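Local structure of nitronate monooxygenase family protein (Pseudomonas aeruginosa, 4QIT) at residues 92-102 against 289-300; 107-115 against 305-314. The protein uses flavin mononucleotide and molecular oxygen to oxidise alkyl nitronates, with the toxin propionate 3-nitronate as its presumed physiological substrate. The protein carries 1 engineered substitution. All blocks are in the same frame, centred on the assembly; numbering follows the deposited sequence.

Contact 1 (92-102 against 289-300); sequences WLDYLKPLFAE and RMFFDAAAPGVP
Tyr95 lies along the loop 289-300 and meets it with every side-chain atom from CB to OH. Its CB touches CG of Pro300 at 3.8 Å. From there CG is anti to the backbone N (chi1 -179°), which carries the ring off the helix and along the loop. Pro300 CD sits over one ring face in a CH-pi contact, 3.9 Å from the centroid of the Tyr95 ring. On the CE1 flank the ring nears the carbonyl of Gly298. On the other flank Tyr95 CE2 meets Phe292 CE2 at 4.0 Å. At the tip, Tyr95 OH packs on CG2 of Val299. The same hydroxyl bonds to a water in the plane of the ring, and that water donates a weak bond to Pro297 O.

The contact lies at the surface, away from the flavin site of this TIM-barrel enzyme. It joins helix 86-101 to the loop between strand 283-285 and helix 307-320. Two turns, type I at Asp293-Ala296 and type II at Ala296-Val299, bring the loop back to the helix.

One helical turn before Tyr95, Trp92 presents its six-membered ring. Its CH2 meets the edge of the Phe292 ring at CZ, 3.9 Å away. Pro300 O lies at the edge of the indole.

Near the helix end, Arg289 and Glu102 form a salt bridge. Arg289 NH2 reaches the syn lone pair of Glu102 OE1 at 2.5 Å, and Arg289 NH1 bonds to Glu102 OE2 at 3.0 Å. The two flat groups are turned only 23° apart.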
# COMPACT_ATOMS: atom_id res chain seq x y z
N TRP A 92 -17.64 -23.99 10.64
CA TRP A 92 -17.69 -22.93 9.64
C TRP A 92 -18.95 -23.07 8.78
O TRP A 92 -19.66 -22.09 8.56
CB TRP A 92 -16.43 -22.96 8.78
CG TRP A 92 -16.34 -21.76 7.87
CD1 TRP A 92 -16.54 -21.73 6.52
CD2 TRP A 92 -16.03 -20.43 8.27
NE1 TRP A 92 -16.38 -20.44 6.05
CE2 TRP A 92 -16.06 -19.62 7.11
CE3 TRP A 92 -15.73 -19.83 9.50
CZ2 TRP A 92 -15.81 -18.25 7.15
CZ3 TRP A 92 -15.47 -18.47 9.54
CH2 TRP A 92 -15.52 -17.69 8.37
N LEU A 93 -19.20 -24.29 8.30
CA LEU A 93 -20.41 -24.58 7.54
C LEU A 93 -21.68 -24.25 8.33
O LEU A 93 -22.60 -23.65 7.80
CB LEU A 93 -20.41 -26.04 7.09
CG LEU A 93 -19.34 -26.37 6.05
CD1 LEU A 93 -19.16 -27.87 5.90
CD2 LEU A 93 -19.72 -25.75 4.71
N ASP A 94 -21.72 -24.63 9.61
CA ASP A 94 -22.88 -24.33 10.44
C ASP A 94 -23.12 -22.82 10.52
O ASP A 94 -24.26 -22.35 10.49
CB ASP A 94 -22.70 -24.90 11.85
CG ASP A 94 -22.82 -26.41 11.90
OD1 ASP A 94 -23.22 -27.03 10.89
OD2 ASP A 94 -22.52 -26.99 12.96
N TYR A 95 -22.03 -22.07 10.64
CA TYR A 95 -22.08 -20.61 10.66
C TYR A 95 -22.65 -20.03 9.37
O TYR A 95 -23.40 -19.05 9.40
CB TYR A 95 -20.69 -20.02 10.94
CG TYR A 95 -20.68 -18.51 11.00
CD1 TYR A 95 -21.20 -17.84 12.10
CD2 TYR A 95 -20.15 -17.76 9.96
CE1 TYR A 95 -21.20 -16.46 12.16
CE2 TYR A 95 -20.15 -16.37 10.02
CZ TYR A 95 -20.67 -15.73 11.12
OH TYR A 95 -20.67 -14.36 11.18
N LEU A 96 -22.31 -20.65 8.24
CA LEU A 96 -22.76 -20.18 6.92
C LEU A 96 -24.19 -20.61 6.59
O LEU A 96 -24.77 -20.15 5.61
CB LEU A 96 -21.82 -20.68 5.82
CG LEU A 96 -20.49 -19.96 5.52
CD1 LEU A 96 -19.71 -19.59 6.75
CD2 LEU A 96 -19.63 -20.78 4.55
N LYS A 97 -24.76 -21.49 7.41
CA LYS A 97 -26.07 -22.09 7.13
C LYS A 97 -27.19 -21.10 6.75
O LYS A 97 -27.92 -21.34 5.79
CB LYS A 97 -26.49 -22.97 8.31
CG LYS A 97 -27.36 -24.14 7.95
CD LYS A 97 -27.33 -25.17 9.08
CE LYS A 97 -27.92 -26.49 8.64
NZ LYS A 97 -26.93 -27.60 8.77
N PRO A 98 -27.32 -19.97 7.48
CA PRO A 98 -28.39 -19.04 7.09
C PRO A 98 -28.20 -18.42 5.71
O PRO A 98 -29.19 -18.13 5.04
CB PRO A 98 -28.31 -17.95 8.17
CG PRO A 98 -27.68 -18.62 9.34
CD PRO A 98 -26.68 -19.57 8.75
N LEU A 99 -26.95 -18.22 5.28
CA LEU A 99 -26.68 -17.70 3.95
C LEU A 99 -27.13 -18.68 2.85
O LEU A 99 -27.74 -18.28 1.85
CB LEU A 99 -25.20 -17.36 3.80
CG LEU A 99 -24.69 -16.32 4.80
CD1 LEU A 99 -23.17 -16.17 4.70
CD2 LEU A 99 -25.40 -14.98 4.59
N PHE A 100 -26.83 -19.95 3.05
CA PHE A 100 -27.27 -20.97 2.10
C PHE A 100 -28.80 -21.02 2.08
O PHE A 100 -29.41 -21.15 1.01
CB PHE A 100 -26.71 -22.34 2.48
CG PHE A 100 -25.27 -22.55 2.08
CD1 PHE A 100 -24.95 -23.05 0.83
CD2 PHE A 100 -24.24 -22.26 2.97
CE1 PHE A 100 -23.64 -23.26 0.46
CE2 PHE A 100 -22.91 -22.46 2.60
CZ PHE A 100 -22.61 -22.96 1.35
N ALA A 101 -29.41 -20.88 3.26
CA ALA A 101 -30.86 -20.99 3.40
C ALA A 101 -31.61 -19.87 2.67
O ALA A 101 -32.74 -20.07 2.22
CB ALA A 101 -31.25 -21.05 4.88
N GLU A 102 -30.98 -18.70 2.55
CA GLU A 102 -31.55 -17.60 1.77
C GLU A 102 -31.86 -18.02 0.34
O GLU A 102 -32.75 -17.47 -0.32
CB GLU A 102 -30.56 -16.43 1.70
CG GLU A 102 -30.44 -15.59 2.96
CD GLU A 102 -29.64 -14.32 2.73
OE1 GLU A 102 -28.90 -13.90 3.64
OE2 GLU A 102 -29.78 -13.73 1.63
N ARG A 289 -20.97 -9.45 0.12
CA ARG A 289 -21.41 -10.15 1.32
C ARG A 289 -20.42 -11.19 1.85
O ARG A 289 -20.48 -11.57 3.03
CB ARG A 289 -22.81 -10.75 1.12
CG ARG A 289 -23.84 -9.67 0.80
CD ARG A 289 -25.24 -10.25 0.68
NE ARG A 289 -25.71 -10.84 1.93
CZ ARG A 289 -26.81 -11.58 2.03
NH1 ARG A 289 -27.54 -11.82 0.95
NH2 ARG A 289 -27.17 -12.09 3.19
N MET A 290 -19.48 -11.63 1.01
CA MET A 290 -18.42 -12.52 1.47
C MET A 290 -17.29 -11.81 2.20
O MET A 290 -16.38 -12.47 2.69
CB MET A 290 -17.85 -13.35 0.32
CG MET A 290 -18.72 -14.51 -0.12
SD MET A 290 -19.24 -15.55 1.28
CE MET A 290 -17.67 -15.96 2.07
N PHE A 291 -17.34 -10.48 2.27
CA PHE A 291 -16.28 -9.71 2.93
C PHE A 291 -16.74 -9.31 4.32
O PHE A 291 -17.26 -8.21 4.53
CB PHE A 291 -15.97 -8.42 2.14
CG PHE A 291 -15.18 -8.63 0.86
CD1 PHE A 291 -15.69 -9.41 -0.17
CD2 PHE A 291 -13.98 -7.96 0.67
CE1 PHE A 291 -14.99 -9.55 -1.36
CE2 PHE A 291 -13.28 -8.09 -0.52
CZ PHE A 291 -13.78 -8.89 -1.53
N PHE A 292 -16.55 -10.19 5.29
CA PHE A 292 -16.91 -9.84 6.66
C PHE A 292 -15.75 -9.98 7.64
O PHE A 292 -14.66 -10.44 7.27
CB PHE A 292 -18.15 -10.62 7.13
CG PHE A 292 -18.02 -12.11 7.04
CD1 PHE A 292 -18.38 -12.78 5.88
CD2 PHE A 292 -17.57 -12.85 8.12
CE1 PHE A 292 -18.27 -14.15 5.79
CE2 PHE A 292 -17.46 -14.22 8.05
CZ PHE A 292 -17.81 -14.88 6.88
N ASP A 293 -15.98 -9.56 8.88
CA ASP A 293 -14.93 -9.58 9.89
C ASP A 293 -14.82 -10.96 10.53
O ASP A 293 -15.73 -11.40 11.23
CB ASP A 293 -15.22 -8.53 10.97
CG ASP A 293 -14.04 -8.27 11.88
OD1 ASP A 293 -13.06 -9.05 11.84
OD2 ASP A 293 -14.08 -7.28 12.63
N ALA A 294 -13.70 -11.63 10.29
CA ALA A 294 -13.47 -12.96 10.84
C ALA A 294 -13.28 -12.92 12.35
O ALA A 294 -13.35 -13.95 13.02
CB ALA A 294 -12.27 -13.61 10.18
N ALA A 295 -13.02 -11.73 12.88
CA ALA A 295 -12.76 -11.56 14.31
C ALA A 295 -13.99 -11.09 15.08
O ALA A 295 -13.93 -10.91 16.29
CB ALA A 295 -11.59 -10.60 14.52
N ALA A 296 -15.10 -10.89 14.37
CA ALA A 296 -16.34 -10.43 14.99
C ALA A 296 -16.91 -11.49 15.94
O ALA A 296 -16.68 -12.69 15.74
CB ALA A 296 -17.36 -10.06 13.93
N PRO A 297 -17.65 -11.06 16.97
CA PRO A 297 -18.24 -12.00 17.93
C PRO A 297 -19.20 -12.98 17.26
O PRO A 297 -20.04 -12.58 16.46
CB PRO A 297 -19.00 -11.09 18.89
CG PRO A 297 -18.29 -9.79 18.82
CD PRO A 297 -17.85 -9.66 17.39
N GLY A 298 -19.05 -14.27 17.57
CA GLY A 298 -19.91 -15.29 16.99
C GLY A 298 -19.28 -16.02 15.82
O GLY A 298 -19.70 -17.12 15.47
N VAL A 299 -18.27 -15.40 15.20
CA VAL A 299 -17.59 -16.03 14.07
C VAL A 299 -16.63 -17.10 14.56
O VAL A 299 -15.68 -16.80 15.30
CB VAL A 299 -16.81 -15.00 13.22
CG1 VAL A 299 -16.15 -15.67 12.03
CG2 VAL A 299 -17.74 -13.88 12.76
N PRO A 300 -16.85 -18.36 14.16
CA PRO A 300 -15.98 -19.44 14.61
C PRO A 300 -14.62 -19.36 13.92
O PRO A 300 -14.48 -18.63 12.94
CB PRO A 300 -16.73 -20.71 14.18
CG PRO A 300 -17.52 -20.28 12.98
CD PRO A 300 -17.88 -18.83 13.21
O HOH W 1 -21.36 -13.39 13.48

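Contact 2 (107-115 against 305-314); sequences PPVRLKNIY and YPFVYDATKA
Tyr115 lays its CB and the CD2-CE2 side of its ring, out to OH, against residues 305-309 at the start of helix 307-320. Its CB rests on the ring of Pro306, the N-cap residue, which follows a cis peptide bond. Tyr115 CE2 meets Tyr309 CD2 at 3.7 Å. The two rings meet obliquely, with planes at 55°, and Tyr115 OH lies at the edge of the Tyr309 ring. Tyr305 OH approaches the Tyr115 ring at its edge, by CD2. Tyr115 also packs on Leu27, which probably binds flavin mononucleotide, at the border of the active site.

With Ile114 CG1 between the backbone N and the carbonyl carbon (chi1 56°), CD1 reaches Lys313 CD, while Ile114 CG2 lies 3.3 Å from Asp310 OD1. Leu111 drops both methyls onto Ala311, with Leu111 CD2 3.7 Å from Ala311 CB. Pro108 packs on the CB of Ala314. Phe307 CD1 comes up to Lys112 O, and Phe307 CE1 lies 3.5 Å from Asn113 N. The irregular loop 107-115 thus runs along one side of the helix.

Asp310 is the polar link. Its OD2 accepts from Lys112 N at 2.7 Å, from above the carboxylate plane. A water donates to Asp310 OD2 at 2.6 Å and to Arg110 O, and accepts from Lys112 NZ. Two donors on Asp310 OD2, with the lysine ammonium nearby through water, would be expected to favour the charged carboxylate.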
# COMPACT_ATOMS: atom_id res chain seq x y z
N PRO A 107 -25.65 -26.12 3.25
CA PRO A 107 -24.19 -26.12 3.05
C PRO A 107 -23.74 -27.49 2.57
O PRO A 107 -24.43 -28.49 2.81
CB PRO A 107 -23.64 -25.87 4.45
CG PRO A 107 -24.76 -25.23 5.21
CD PRO A 107 -26.00 -25.87 4.65
N PRO A 108 -22.58 -27.55 1.91
CA PRO A 108 -22.04 -28.85 1.50
C PRO A 108 -21.83 -29.74 2.74
O PRO A 108 -21.67 -29.21 3.84
CB PRO A 108 -20.70 -28.49 0.84
CG PRO A 108 -20.37 -27.11 1.33
CD PRO A 108 -21.68 -26.43 1.57
N VAL A 109 -21.88 -31.06 2.57
CA VAL A 109 -21.76 -31.95 3.73
C VAL A 109 -20.32 -32.09 4.23
O VAL A 109 -20.09 -32.55 5.36
CB VAL A 109 -22.32 -33.36 3.43
CG1 VAL A 109 -23.82 -33.29 3.15
CG2 VAL A 109 -21.57 -34.00 2.28
N ARG A 110 -19.36 -31.71 3.39
CA ARG A 110 -17.95 -31.77 3.74
C ARG A 110 -17.18 -30.85 2.80
O ARG A 110 -17.67 -30.49 1.73
CB ARG A 110 -17.41 -33.20 3.62
CG ARG A 110 -17.45 -33.79 2.22
CD ARG A 110 -17.29 -35.32 2.25
NE ARG A 110 -17.23 -35.89 0.91
CZ ARG A 110 -16.11 -36.16 0.25
NH1 ARG A 110 -14.93 -35.94 0.81
NH2 ARG A 110 -16.17 -36.67 -0.97
N LEU A 111 -15.98 -30.46 3.23
CA LEU A 111 -15.13 -29.59 2.42
C LEU A 111 -13.93 -30.38 1.92
O LEU A 111 -13.51 -31.36 2.54
CB LEU A 111 -14.66 -28.39 3.23
CG LEU A 111 -15.78 -27.48 3.74
CD1 LEU A 111 -15.18 -26.28 4.46
CD2 LEU A 111 -16.66 -27.03 2.58
N LYS A 112 -13.39 -29.94 0.78
CA LYS A 112 -12.31 -30.65 0.11
C LYS A 112 -11.13 -29.74 -0.17
O LYS A 112 -11.27 -28.51 -0.24
CB LYS A 112 -12.81 -31.25 -1.21
CG LYS A 112 -14.03 -32.16 -1.09
CD LYS A 112 -14.46 -32.65 -2.47
CE LYS A 112 -15.77 -33.41 -2.43
NZ LYS A 112 -16.92 -32.49 -2.20
N ASN A 113 -9.96 -30.35 -0.35
CA ASN A 113 -8.74 -29.64 -0.68
C ASN A 113 -8.73 -29.34 -2.17
O ASN A 113 -8.05 -30.00 -2.96
CB ASN A 113 -7.54 -30.50 -0.29
CG ASN A 113 -6.24 -29.77 -0.39
OD1 ASN A 113 -6.22 -28.55 -0.57
ND2 ASN A 113 -5.13 -30.50 -0.25
N ILE A 114 -9.47 -28.31 -2.57
CA ILE A 114 -9.77 -28.11 -3.99
C ILE A 114 -8.60 -27.60 -4.82
O ILE A 114 -8.56 -27.78 -6.03
CB ILE A 114 -10.97 -27.17 -4.19
CG1 ILE A 114 -10.71 -25.84 -3.48
CG2 ILE A 114 -12.23 -27.82 -3.66
CD1 ILE A 114 -11.68 -24.74 -3.94
N TYR A 115 -7.63 -26.95 -4.17
CA TYR A 115 -6.46 -26.45 -4.86
C TYR A 115 -5.22 -27.14 -4.32
O TYR A 115 -4.67 -26.72 -3.30
CB TYR A 115 -6.30 -24.93 -4.66
CG TYR A 115 -7.36 -24.07 -5.31
CD1 TYR A 115 -8.18 -24.56 -6.32
CD2 TYR A 115 -7.53 -22.75 -4.91
CE1 TYR A 115 -9.15 -23.74 -6.91
CE2 TYR A 115 -8.49 -21.93 -5.49
CZ TYR A 115 -9.29 -22.44 -6.49
OH TYR A 115 -10.25 -21.63 -7.07
N TYR A 305 -6.79 -22.59 4.37
CA TYR A 305 -6.83 -22.50 2.92
C TYR A 305 -6.43 -23.86 2.34
O TYR A 305 -5.50 -24.48 2.84
CB TYR A 305 -5.84 -21.42 2.48
CG TYR A 305 -5.71 -21.23 0.99
CD1 TYR A 305 -6.57 -20.39 0.29
CD2 TYR A 305 -4.72 -21.89 0.28
CE1 TYR A 305 -6.44 -20.21 -1.09
CE2 TYR A 305 -4.58 -21.74 -1.09
CZ TYR A 305 -5.45 -20.90 -1.76
OH TYR A 305 -5.29 -20.75 -3.13
N PRO A 306 -7.11 -24.33 1.28
CA PRO A 306 -8.17 -23.69 0.52
C PRO A 306 -9.57 -24.24 0.84
O PRO A 306 -10.52 -24.03 0.06
CB PRO A 306 -7.79 -24.05 -0.92
CG PRO A 306 -7.32 -25.49 -0.77
CD PRO A 306 -6.65 -25.57 0.61
N PHE A 307 -9.71 -24.96 1.96
CA PHE A 307 -11.00 -25.51 2.35
C PHE A 307 -12.07 -24.43 2.47
O PHE A 307 -13.22 -24.66 2.11
CB PHE A 307 -10.88 -26.31 3.66
CG PHE A 307 -9.89 -27.44 3.59
CD1 PHE A 307 -10.28 -28.68 3.10
CD2 PHE A 307 -8.58 -27.26 4.01
CE1 PHE A 307 -9.37 -29.73 3.03
CE2 PHE A 307 -7.66 -28.30 3.94
CZ PHE A 307 -8.06 -29.53 3.45
N VAL A 308 -11.69 -23.27 3.00
CA VAL A 308 -12.63 -22.14 3.08
C VAL A 308 -13.20 -21.79 1.71
O VAL A 308 -14.40 -21.58 1.57
CB VAL A 308 -11.97 -20.90 3.72
CG1 VAL A 308 -12.94 -19.72 3.73
CG2 VAL A 308 -11.49 -21.22 5.12
N TYR A 309 -12.33 -21.75 0.70
CA TYR A 309 -12.82 -21.43 -0.65
C TYR A 309 -13.80 -22.48 -1.19
O TYR A 309 -14.71 -22.14 -1.93
CB TYR A 309 -11.66 -21.18 -1.63
CG TYR A 309 -12.07 -20.30 -2.80
CD1 TYR A 309 -12.93 -19.23 -2.61
CD2 TYR A 309 -11.59 -20.54 -4.08
CE1 TYR A 309 -13.31 -18.41 -3.66
CE2 TYR A 309 -11.97 -19.71 -5.15
CZ TYR A 309 -12.82 -18.65 -4.92
OH TYR A 309 -13.21 -17.82 -5.95
N ASP A 310 -13.62 -23.74 -0.81
CA ASP A 310 -14.56 -24.78 -1.21
C ASP A 310 -15.95 -24.47 -0.65
O ASP A 310 -16.96 -24.61 -1.35
CB ASP A 310 -14.06 -26.14 -0.73
CG ASP A 310 -14.82 -27.30 -1.35
OD1 ASP A 310 -15.22 -27.21 -2.53
OD2 ASP A 310 -15.03 -28.32 -0.65
N ALA A 311 -16.01 -24.01 0.60
CA ALA A 311 -17.29 -23.64 1.20
C ALA A 311 -17.89 -22.44 0.48
O ALA A 311 -19.08 -22.42 0.14
CB ALA A 311 -17.12 -23.35 2.71
N THR A 312 -17.06 -21.44 0.22
CA THR A 312 -17.51 -20.23 -0.45
C THR A 312 -18.02 -20.54 -1.86
O THR A 312 -19.05 -20.00 -2.28
CB THR A 312 -16.39 -19.19 -0.49
OG1 THR A 312 -16.08 -18.79 0.85
CG2 THR A 312 -16.77 -17.96 -1.31
N LYS A 313 -17.31 -21.40 -2.58
CA LYS A 313 -17.75 -21.79 -3.93
C LYS A 313 -19.13 -22.43 -3.91
O LYS A 313 -19.97 -22.15 -4.78
CB LYS A 313 -16.72 -22.69 -4.61
CG LYS A 313 -15.53 -21.94 -5.15
CD LYS A 313 -14.58 -22.89 -5.88
CE LYS A 313 -13.98 -22.24 -7.11
NZ LYS A 313 -13.57 -23.29 -8.10
N ALA A 314 -19.39 -23.27 -2.92
CA ALA A 314 -20.71 -23.84 -2.75
C ALA A 314 -21.78 -22.77 -2.54
O ALA A 314 -22.86 -22.84 -3.12
CB ALA A 314 -20.72 -24.84 -1.60
O HOH W 2 -17.12 -29.83 -0.91

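Contacts 1 and 2 have centres 14 Å apart and touch directly. Their segments alternate along the chain, so helix 86-101 and the loop after it meet, in the same order, the long loop and the helix that follows it. Phe100 joins the two contacts: its CZ lies 3.6 Å from Pro108 CD, and its CE1 lies 3.6 Å from Ala314 C. A second touch is Met290 CE on Thr312 OG1, 3.5 Å apart. Contact 1 is remote from the active site. Contact 2 extends inward to it: the Tyr305 side chain is about 5 Å from bound nitroethane, and that of Tyr115 about 8 Å from the flavin mononucleotide.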